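Local coordinates for peptidase M16 domain protein (Alicyclobacillus acidocaldarius subsp. acidocaldarius DSM 446, PDB 4XEA), which is a putative metallopeptidase of the M16 family that binds a metal ion and probably hydrolyses peptide bonds, at residues Thr37-Val42 with Thr90-Thr95; Ile133-His138 with Ala167-Val173; Arg146-Met150 with Val162-Ile166. The contacts are given in a common frame with arbitrary orientation. Residue numbers count along the deposited sequence, not the author numbering.

Interaction 1 (Thr37-Val42 with Thr90-Thr95)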
loop_
_atom_site.group_PDB
_atom_site.type_symbol
_atom_site.label_atom_id
_atom_site.label_comp_id
_atom_site.label_asym_id
_atom_site.label_seq_id
_atom_site.Cartn_x
_atom_site.Cartn_y
_atom_site.Cartn_z
ATOM N N THR A 37 17.855 -9.005 12.750
ATOM C CA THR A 37 18.463 -9.271 14.061
ATOM C C THR A 37 17.435 -9.116 15.171
ATOM O O THR A 37 16.584 -8.227 15.120
ATOM C CB THR A 37 19.676 -8.358 14.344
ATOM O OG1 THR A 37 20.160 -8.574 15.673
ATOM C CG2 THR A 37 19.273 -6.913 14.174
ATOM N N ARG A 38 17.513 -10.018 16.157
ATOM C CA ARG A 38 16.724 -9.926 17.399
ATOM C C ARG A 38 17.295 -8.830 18.332
ATOM O O ARG A 38 17.862 -9.111 19.414
ATOM C CB ARG A 38 16.719 -11.272 18.105
ATOM C CG ARG A 38 15.708 -11.406 19.207
ATOM C CD ARG A 38 15.776 -12.772 19.901
ATOM N NE ARG A 38 15.472 -13.956 19.065
ATOM C CZ ARG A 38 16.364 -14.751 18.462
ATOM N NH1 ARG A 38 17.669 -14.483 18.492
ATOM N NH2 ARG A 38 15.931 -15.821 17.785
ATOM N N TYR A 39 17.083 -7.602 17.904
ATOM C CA TYR A 39 17.561 -6.392 18.561
ATOM C C TYR A 39 16.740 -5.235 18.022
ATOM O O TYR A 39 16.671 -5.016 16.796
ATOM C CB TYR A 39 19.021 -6.167 18.242
ATOM C CG TYR A 39 19.609 -4.905 18.856
ATOM C CD1 TYR A 39 19.443 -4.617 20.203
ATOM C CD2 TYR A 39 20.345 -4.016 18.093
ATOM C CE1 TYR A 39 19.981 -3.486 20.782
ATOM C CE2 TYR A 39 20.908 -2.870 18.664
ATOM C CZ TYR A 39 20.740 -2.630 20.009
ATOM O OH TYR A 39 21.305 -1.528 20.583
ATOM N N GLY A 40 16.095 -4.476 18.900
ATOM C CA GLY A 40 15.354 -3.299 18.446
ATOM C C GLY A 40 15.391 -2.182 19.441
ATOM O O GLY A 40 16.207 -2.205 20.359
ATOM N N SER A 41 14.458 -1.239 19.290
ATOM C CA SER A 41 14.466 -0.004 20.082
ATOM C C SER A 41 14.296 -0.242 21.570
ATOM O O SER A 41 14.787 0.577 22.376
ATOM C CB SER A 41 13.406 1.011 19.596
ATOM O OG SER A 41 12.066 0.534 19.762
ATOM N N VAL A 42 13.622 -1.330 21.952
ATOM C CA VAL A 42 13.336 -1.545 23.359
ATOM C C VAL A 42 14.448 -2.245 24.135
ATOM O O VAL A 42 14.363 -2.337 25.348
ATOM C CB VAL A 42 11.971 -2.202 23.638
ATOM C CG1 VAL A 42 10.817 -1.324 23.034
ATOM C CG2 VAL A 42 11.934 -3.670 23.201
ATOM N N THR A 90 13.853 -0.325 11.558
ATOM C CA THR A 90 13.985 -0.715 12.962
ATOM C C THR A 90 12.610 -0.664 13.592
ATOM O O THR A 90 11.826 0.294 13.348
ATOM C CB THR A 90 14.857 0.286 13.685
ATOM O OG1 THR A 90 16.074 0.447 12.949
ATOM C CG2 THR A 90 15.158 -0.172 15.108
ATOM N N THR A 91 12.285 -1.698 14.356
ATOM C CA THR A 91 11.045 -1.698 15.144
ATOM C C THR A 91 11.378 -1.985 16.615
ATOM O O THR A 91 12.544 -1.879 17.035
ATOM C CB THR A 91 9.900 -2.578 14.567
ATOM O OG1 THR A 91 8.698 -2.312 15.330
ATOM C CG2 THR A 91 10.196 -4.078 14.633
ATOM N N PHE A 92 10.359 -2.283 17.414
ATOM C CA PHE A 92 10.553 -2.384 18.860
ATOM C C PHE A 92 11.561 -3.438 19.229
ATOM O O PHE A 92 12.360 -3.253 20.167
ATOM C CB PHE A 92 9.210 -2.674 19.546
ATOM C CG PHE A 92 8.203 -1.606 19.329
ATOM C CD1 PHE A 92 8.471 -0.293 19.742
ATOM C CD2 PHE A 92 7.013 -1.872 18.704
ATOM C CE1 PHE A 92 7.555 0.725 19.539
ATOM C CE2 PHE A 92 6.069 -0.837 18.535
ATOM C CZ PHE A 92 6.369 0.452 18.942
ATOM N N ASP A 93 11.486 -4.581 18.556
ATOM C CA ASP A 93 12.225 -5.758 18.972
ATOM C C ASP A 93 13.039 -6.444 17.876
ATOM O O ASP A 93 13.603 -7.543 18.098
ATOM C CB ASP A 93 11.289 -6.783 19.660
ATOM C CG ASP A 93 10.139 -7.258 18.765
ATOM O OD1 ASP A 93 10.058 -6.848 17.586
ATOM O OD2 ASP A 93 9.288 -8.024 19.257
ATOM N N HIS A 94 13.092 -5.836 16.695
ATOM C CA HIS A 94 14.028 -6.310 15.673
ATOM C C HIS A 94 14.384 -5.181 14.713
ATOM O O HIS A 94 13.710 -4.126 14.660
ATOM C CB HIS A 94 13.488 -7.571 14.937
ATOM C CG HIS A 94 12.327 -7.314 14.017
ATOM N ND1 HIS A 94 11.008 -7.401 14.426
ATOM C CD2 HIS A 94 12.289 -6.983 12.701
ATOM C CE1 HIS A 94 10.212 -7.131 13.394
ATOM N NE2 HIS A 94 10.967 -6.898 12.332
ATOM N N THR A 95 15.510 -5.383 14.021
ATOM C CA THR A 95 15.956 -4.549 12.919
ATOM C C THR A 95 16.110 -5.461 11.706
ATOM O O THR A 95 16.674 -6.575 11.808
ATOM C CB THR A 95 17.335 -3.874 13.214
ATOM O OG1 THR A 95 17.351 -3.297 14.528
ATOM C CG2 THR A 95 17.636 -2.785 12.191
#
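Phe92, Thr95 and Thr37 have the largest shares of the 426 Å² buried here, 66, 61 and 49 Å². Thr37 and Thr95 form an antiparallel hydrogen-bonded pair: Thr37 N donates to Thr95 O at 2.9 Å (166°) and Thr95 N to Thr37 O at 3.2 Å (157°). Their side chains lie on the same face of the sheet, with Thr37 CG2 3.7 Å from Thr95 CB. Regular pairing stops there, because Arg38 is the centre of an inverse gamma turn; Thr95 OG1 instead donates to Tyr39 O at 2.9 Å. Farther along, Ser41 N reaches Thr91 O (3.0 Å) and Val42 N reaches Phe92 O (2.9 Å), both near-linear. An ideal CB on Gly40 would lie 2.5 Å from Thr91 O, so glycine permits this close backbone approach. The Phe92 side chain lies beside Ser41 and Val42, its CD1 3.7 Å from Ser41 OG and its CB 4.1 Å from Val42 CG1. The contact thus joins the hairpin loop between strands 84-90 and 95-101 to the loop leaving strand 31-37. Helix 59-66 packs on Tyr39, Thr90 and Thr95, while helix 367-379 meets Arg38 and His94.

Interaction 2 (Ile133-His138 with Ala167-Val173)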
loop_
_atom_site.group_PDB
_atom_site.type_symbol
_atom_site.label_atom_id
_atom_site.label_comp_id
_atom_site.label_asym_id
_atom_site.label_seq_id
_atom_site.Cartn_x
_atom_site.Cartn_y
_atom_site.Cartn_z
ATOM N N ILE A 133 19.746 12.434 12.525
ATOM C CA ILE A 133 18.719 11.754 13.301
ATOM C C ILE A 133 17.959 12.741 14.192
ATOM O O ILE A 133 16.743 12.638 14.299
ATOM C CB ILE A 133 19.289 10.577 14.110
ATOM C CG1 ILE A 133 19.876 9.529 13.155
ATOM C CG2 ILE A 133 18.201 9.928 14.935
ATOM C CD1 ILE A 133 20.718 8.495 13.857
ATOM N N ALA A 134 18.652 13.729 14.769
ATOM C CA ALA A 134 17.972 14.740 15.590
ATOM C C ALA A 134 16.898 15.453 14.783
ATOM O O ALA A 134 15.806 15.711 15.279
ATOM C CB ALA A 134 18.953 15.732 16.150
ATOM N N GLN A 135 17.213 15.753 13.532
ATOM C CA GLN A 135 16.287 16.441 12.636
ATOM C C GLN A 135 15.064 15.594 12.328
ATOM O O GLN A 135 13.936 16.081 12.376
ATOM C CB GLN A 135 16.995 16.805 11.326
ATOM C CG GLN A 135 17.834 18.050 11.437
ATOM C CD GLN A 135 16.989 19.301 11.507
ATOM O OE1 GLN A 135 15.758 19.233 11.584
ATOM N NE2 GLN A 135 17.641 20.458 11.466
ATOM N N GLU A 136 15.316 14.337 11.978
ATOM C CA GLU A 136 14.267 13.340 11.758
ATOM C C GLU A 136 13.337 13.234 12.981
ATOM O O GLU A 136 12.115 13.158 12.826
ATOM C CB GLU A 136 14.915 11.984 11.436
ATOM C CG GLU A 136 13.945 10.817 11.174
ATOM C CD GLU A 136 14.370 9.530 11.884
ATOM O OE1 GLU A 136 13.511 8.950 12.601
ATOM O OE2 GLU A 136 15.547 9.106 11.730
ATOM N N ILE A 137 13.916 13.243 14.183
ATOM C CA ILE A 137 13.143 13.237 15.432
ATOM C C ILE A 137 12.248 14.483 15.561
ATOM O O ILE A 137 11.091 14.355 15.922
ATOM C CB ILE A 137 14.057 13.125 16.675
ATOM C CG1 ILE A 137 14.704 11.733 16.743
ATOM C CG2 ILE A 137 13.271 13.363 17.954
ATOM C CD1 ILE A 137 15.820 11.628 17.764
ATOM N N HIS A 138 12.775 15.671 15.272
ATOM C CA HIS A 138 11.963 16.919 15.309
ATOM C C HIS A 138 10.773 16.891 14.354
ATOM O O HIS A 138 9.664 17.272 14.723
ATOM C CB HIS A 138 12.819 18.155 14.994
ATOM C CG HIS A 138 13.699 18.586 16.128
ATOM N ND1 HIS A 138 13.197 19.071 17.318
ATOM C CD2 HIS A 138 15.049 18.610 16.253
ATOM C CE1 HIS A 138 14.199 19.370 18.128
ATOM N NE2 HIS A 138 15.333 19.101 17.505
ATOM N N ALA A 167 13.514 6.147 17.183
ATOM C CA ALA A 167 14.741 6.911 16.972
ATOM C C ALA A 167 15.399 7.454 18.257
ATOM O O ALA A 167 16.526 7.935 18.224
ATOM C CB ALA A 167 14.475 8.070 15.967
ATOM N N GLY A 168 14.714 7.356 19.380
ATOM C CA GLY A 168 15.198 7.903 20.647
ATOM C C GLY A 168 14.758 9.337 20.802
ATOM O O GLY A 168 13.795 9.757 20.159
ATOM N N THR A 169 15.467 10.100 21.636
ATOM C CA THR A 169 15.265 11.564 21.734
ATOM C C THR A 169 16.489 12.310 21.191
ATOM O O THR A 169 17.520 11.707 20.897
ATOM C CB THR A 169 14.991 12.012 23.201
ATOM O OG1 THR A 169 16.131 11.713 24.020
ATOM C CG2 THR A 169 13.776 11.290 23.792
ATOM N N VAL A 170 16.375 13.628 21.055
ATOM C CA VAL A 170 17.524 14.456 20.734
ATOM C C VAL A 170 18.645 14.260 21.776
ATOM O O VAL A 170 19.792 13.997 21.421
ATOM C CB VAL A 170 17.103 15.965 20.621
ATOM C CG1 VAL A 170 18.316 16.878 20.366
ATOM C CG2 VAL A 170 16.049 16.134 19.532
ATOM N N GLU A 171 18.289 14.346 23.054
ATOM C CA GLU A 171 19.235 14.190 24.175
ATOM C C GLU A 171 19.948 12.818 24.177
ATOM O O GLU A 171 21.172 12.717 24.315
ATOM C CB GLU A 171 18.491 14.340 25.510
ATOM C CG GLU A 171 17.492 15.528 25.582
ATOM C CD GLU A 171 16.064 15.179 25.077
ATOM O OE1 GLU A 171 15.217 14.752 25.898
ATOM O OE2 GLU A 171 15.787 15.330 23.857
ATOM N N SER A 172 19.179 11.756 24.017
ATOM C CA SER A 172 19.758 10.427 24.098
ATOM C C SER A 172 20.627 10.166 22.875
ATOM O O SER A 172 21.719 9.628 22.985
ATOM C CB SER A 172 18.658 9.373 24.268
ATOM O OG SER A 172 18.016 9.052 23.040
ATOM N N VAL A 173 20.151 10.572 21.705
ATOM C CA VAL A 173 20.914 10.371 20.476
ATOM C C VAL A 173 22.258 11.117 20.586
ATOM O O VAL A 173 23.316 10.585 20.242
ATOM C CB VAL A 173 20.115 10.805 19.237
ATOM C CG1 VAL A 173 21.043 11.058 18.054
ATOM C CG2 VAL A 173 19.076 9.757 18.886
#
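This contact includes one residue of the M16 metal site: Glu136, on helix 123-141, completes the nickel site with His61 and His65, and its side chain comes within about 3 Å of the ion. The two histidines belong to an HxxEH sequence on helix 59-66, the inverted zinc motif of the family. Beside Glu136, helix 123-141 packs against the start of helix 170-175, burying 366 Å² through essentially apolar contacts. Ile137 is central, with 81 Å² covered and its CA-to-CB bond directed toward the partner. Its CG1 lies 3.8 Å from Ala167 CB, its CG2 4.2 Å from Val170 CG2 and its CD1 3.9 Å from Val173 CG2. Ile133, one turn earlier, adds CG2 at 4.1 Å from Val173 CG2, and His138 NE2 approaches Val170 CG2 at 3.7 Å at the exposed end. Gly168 has phi/psi of 89/-158°, where a CB would jam against the preceding carbonyl oxygen, so glycine suits this turn into the helix. A capping box then starts that helix: Ser172 N donates to Thr169 OG1 (3.0 Å) and Thr169 N to Ser172 OG (3.1 Å). Ala167 CB sits 3.6 Å from OE1 of the metal-binding Glu136.

Interaction 3 (Arg146-Met150 with Val162-Ile166)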
loop_
_atom_site.group_PDB
_atom_site.type_symbol
_atom_site.label_atom_id
_atom_site.label_comp_id
_atom_site.label_asym_id
_atom_site.label_seq_id
_atom_site.Cartn_x
_atom_site.Cartn_y
_atom_site.Cartn_z
ATOM N N ARG A 146 1.733 10.298 14.370
ATOM C CA ARG A 146 2.794 9.773 15.213
ATOM C C ARG A 146 2.675 10.361 16.628
ATOM O O ARG A 146 2.852 9.655 17.621
ATOM C CB ARG A 146 4.179 10.045 14.611
ATOM C CG ARG A 146 5.271 9.105 15.199
ATOM C CD ARG A 146 5.315 7.764 14.447
ATOM N NE ARG A 146 5.960 6.711 15.236
ATOM C CZ ARG A 146 5.883 5.395 14.978
ATOM N NH1 ARG A 146 5.184 4.936 13.937
ATOM N NH2 ARG A 146 6.515 4.524 15.762
ATOM N N ARG A 147 2.324 11.634 16.702
ATOM C CA ARG A 147 2.134 12.321 17.990
ATOM C C ARG A 147 1.011 11.701 18.866
ATOM O O ARG A 147 1.244 11.424 20.022
ATOM C CB ARG A 147 1.887 13.821 17.752
ATOM C CG ARG A 147 1.948 14.700 19.009
ATOM C CD ARG A 147 3.106 14.319 19.931
ATOM N NE ARG A 147 3.198 15.232 21.060
ATOM C CZ ARG A 147 3.777 16.428 21.022
ATOM N NH1 ARG A 147 4.349 16.874 19.901
ATOM N NH2 ARG A 147 3.778 17.191 22.118
ATOM N N ALA A 148 -0.170 11.455 18.303
ATOM C CA ALA A 148 -1.289 10.845 19.035
ATOM C C ALA A 148 -0.917 9.462 19.567
ATOM O O ALA A 148 -1.216 9.122 20.706
ATOM C CB ALA A 148 -2.498 10.727 18.133
ATOM N N TYR A 149 -0.275 8.685 18.702
ATOM C CA TYR A 149 0.259 7.366 19.049
ATOM C C TYR A 149 1.245 7.466 20.206
ATOM O O TYR A 149 1.118 6.747 21.206
ATOM C CB TYR A 149 0.923 6.773 17.807
ATOM C CG TYR A 149 1.609 5.471 18.017
ATOM C CD1 TYR A 149 2.998 5.396 17.988
ATOM C CD2 TYR A 149 0.904 4.328 18.262
ATOM C CE1 TYR A 149 3.661 4.197 18.170
ATOM C CE2 TYR A 149 1.569 3.096 18.466
ATOM C CZ TYR A 149 2.932 3.048 18.419
ATOM O OH TYR A 149 3.608 1.863 18.598
HETATM N N MSE A 150 2.201 8.387 20.110
HETATM C CA MSE A 150 3.216 8.476 21.168
HETATM C C MSE A 150 2.605 8.982 22.484
HETATM O O MSE A 150 3.025 8.541 23.544
HETATM C CB MSE A 150 4.459 9.295 20.746
HETATM C CG MSE A 150 5.402 8.542 19.725
HETATM SE SE MSE A 150 5.897 6.694 20.136
HETATM C CE MSE A 150 6.394 6.982 22.019
ATOM N N VAL A 162 9.328 1.039 25.419
ATOM C CA VAL A 162 8.380 1.210 24.328
ATOM C C VAL A 162 7.753 2.629 24.364
ATOM O O VAL A 162 7.195 3.106 23.378
ATOM C CB VAL A 162 7.309 0.103 24.318
ATOM C CG1 VAL A 162 6.315 0.283 25.500
ATOM C CG2 VAL A 162 6.545 0.067 22.938
ATOM N N ARG A 163 7.863 3.303 25.490
ATOM C CA ARG A 163 7.306 4.646 25.622
ATOM C C ARG A 163 8.128 5.740 24.950
ATOM O O ARG A 163 7.659 6.872 24.829
ATOM C CB ARG A 163 7.063 4.984 27.084
ATOM C CG ARG A 163 8.255 5.259 27.924
ATOM C CD ARG A 163 7.870 5.324 29.406
ATOM N NE ARG A 163 6.812 6.342 29.656
ATOM C CZ ARG A 163 6.985 7.672 29.692
ATOM N NH1 ARG A 163 8.177 8.245 29.501
ATOM N NH2 ARG A 163 5.937 8.450 29.882
ATOM N N ILE A 164 9.352 5.395 24.547
ATOM C CA ILE A 164 10.228 6.255 23.759
ATOM C C ILE A 164 10.158 5.850 22.293
ATOM O O ILE A 164 10.189 4.661 21.961
ATOM C CB ILE A 164 11.672 6.134 24.249
ATOM C CG1 ILE A 164 11.695 6.390 25.762
ATOM C CG2 ILE A 164 12.592 7.174 23.554
ATOM C CD1 ILE A 164 11.257 7.791 26.156
ATOM N N ASP A 165 10.099 6.830 21.399
ATOM C CA ASP A 165 9.988 6.509 19.982
ATOM C C ASP A 165 11.268 5.804 19.471
ATOM O O ASP A 165 12.334 5.907 20.051
ATOM C CB ASP A 165 9.656 7.748 19.134
ATOM C CG ASP A 165 8.982 7.374 17.779
ATOM O OD1 ASP A 165 8.680 6.152 17.493
ATOM O OD2 ASP A 165 8.779 8.297 17.006
ATOM N N ILE A 166 11.116 5.091 18.379
ATOM C CA ILE A 166 12.150 4.221 17.836
ATOM C C ILE A 166 13.509 4.883 17.632
ATOM O O ILE A 166 14.536 4.262 17.926
ATOM C CB ILE A 166 11.626 3.472 16.583
ATOM C CG1 ILE A 166 10.558 2.423 17.038
ATOM C CG2 ILE A 166 12.779 2.808 15.795
ATOM C CD1 ILE A 166 9.615 2.018 15.923
#
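This is a mixed contact, one salt bridge plus side-chain-to-backbone packing, between helix 144-156 and the loop that runs from it to helix 170-175. It buries 233 Å², most of it on Met150 (77 Å²), Asp165 (62 Å²) and Arg146 (45 Å²). Met150 is present as selenomethionine. Its CA-to-CB bond points toward the loop, and its all-m side chain (chi1 -73°, chi2 -48°, chi3 -47°) sets CE into the bend of the backbone, 3.1 Å from Arg163 O, 3.8 Å from Asp165 N and 4.2 Å from Val162 O. The SE atom lies 3.9 Å from Asp165 OD1. One turn earlier on the helix, Arg146 NH2 donates to Asp165 OD1 at 3.2 Å with an angle of 152°, and the oxygen sits at the edge of the guanidinium, near its plane. The same NH2 also passes 4.0 Å from Ile166 CD1. Val140 of helix 123-141 touches both charged side chains. Asp165 OD1 has a second, weak donor in Ile166 N at 2.8 Å. A single carboxylate oxygen therefore receives both a charged group from the helix and a backbone amide of the loop, which is consistent with the ion pair and the weak local bond together fixing Asp165 relative to Ile166.

From the N terminus, interaction 1 comes first: the loop after strand 31-37 meets the hairpin turn 90-95, closing a 47-residue loop that includes helix 59-66. It is complete before interaction 2 opens. Interaction 2 then spans 28 residues from helix 123-141 to helix 170-175, and interaction 3, between helix 144-156 and loop 162-166, is nested inside it with an 11-residue loop of its own. No pair of loops crosses. In space, interactions 1 and 3 touch, with Phe92 CZ 3.1 Å from Tyr149 OH and Ser41 OG 3.6 Å from Ile166 CG1, which sets the loops at the end of the sheet against both helix 144-156 and the loop that follows it. Interactions 2 and 3 meet where Thr169 CG2 approaches Ile164 CG2 at 4.3 Å.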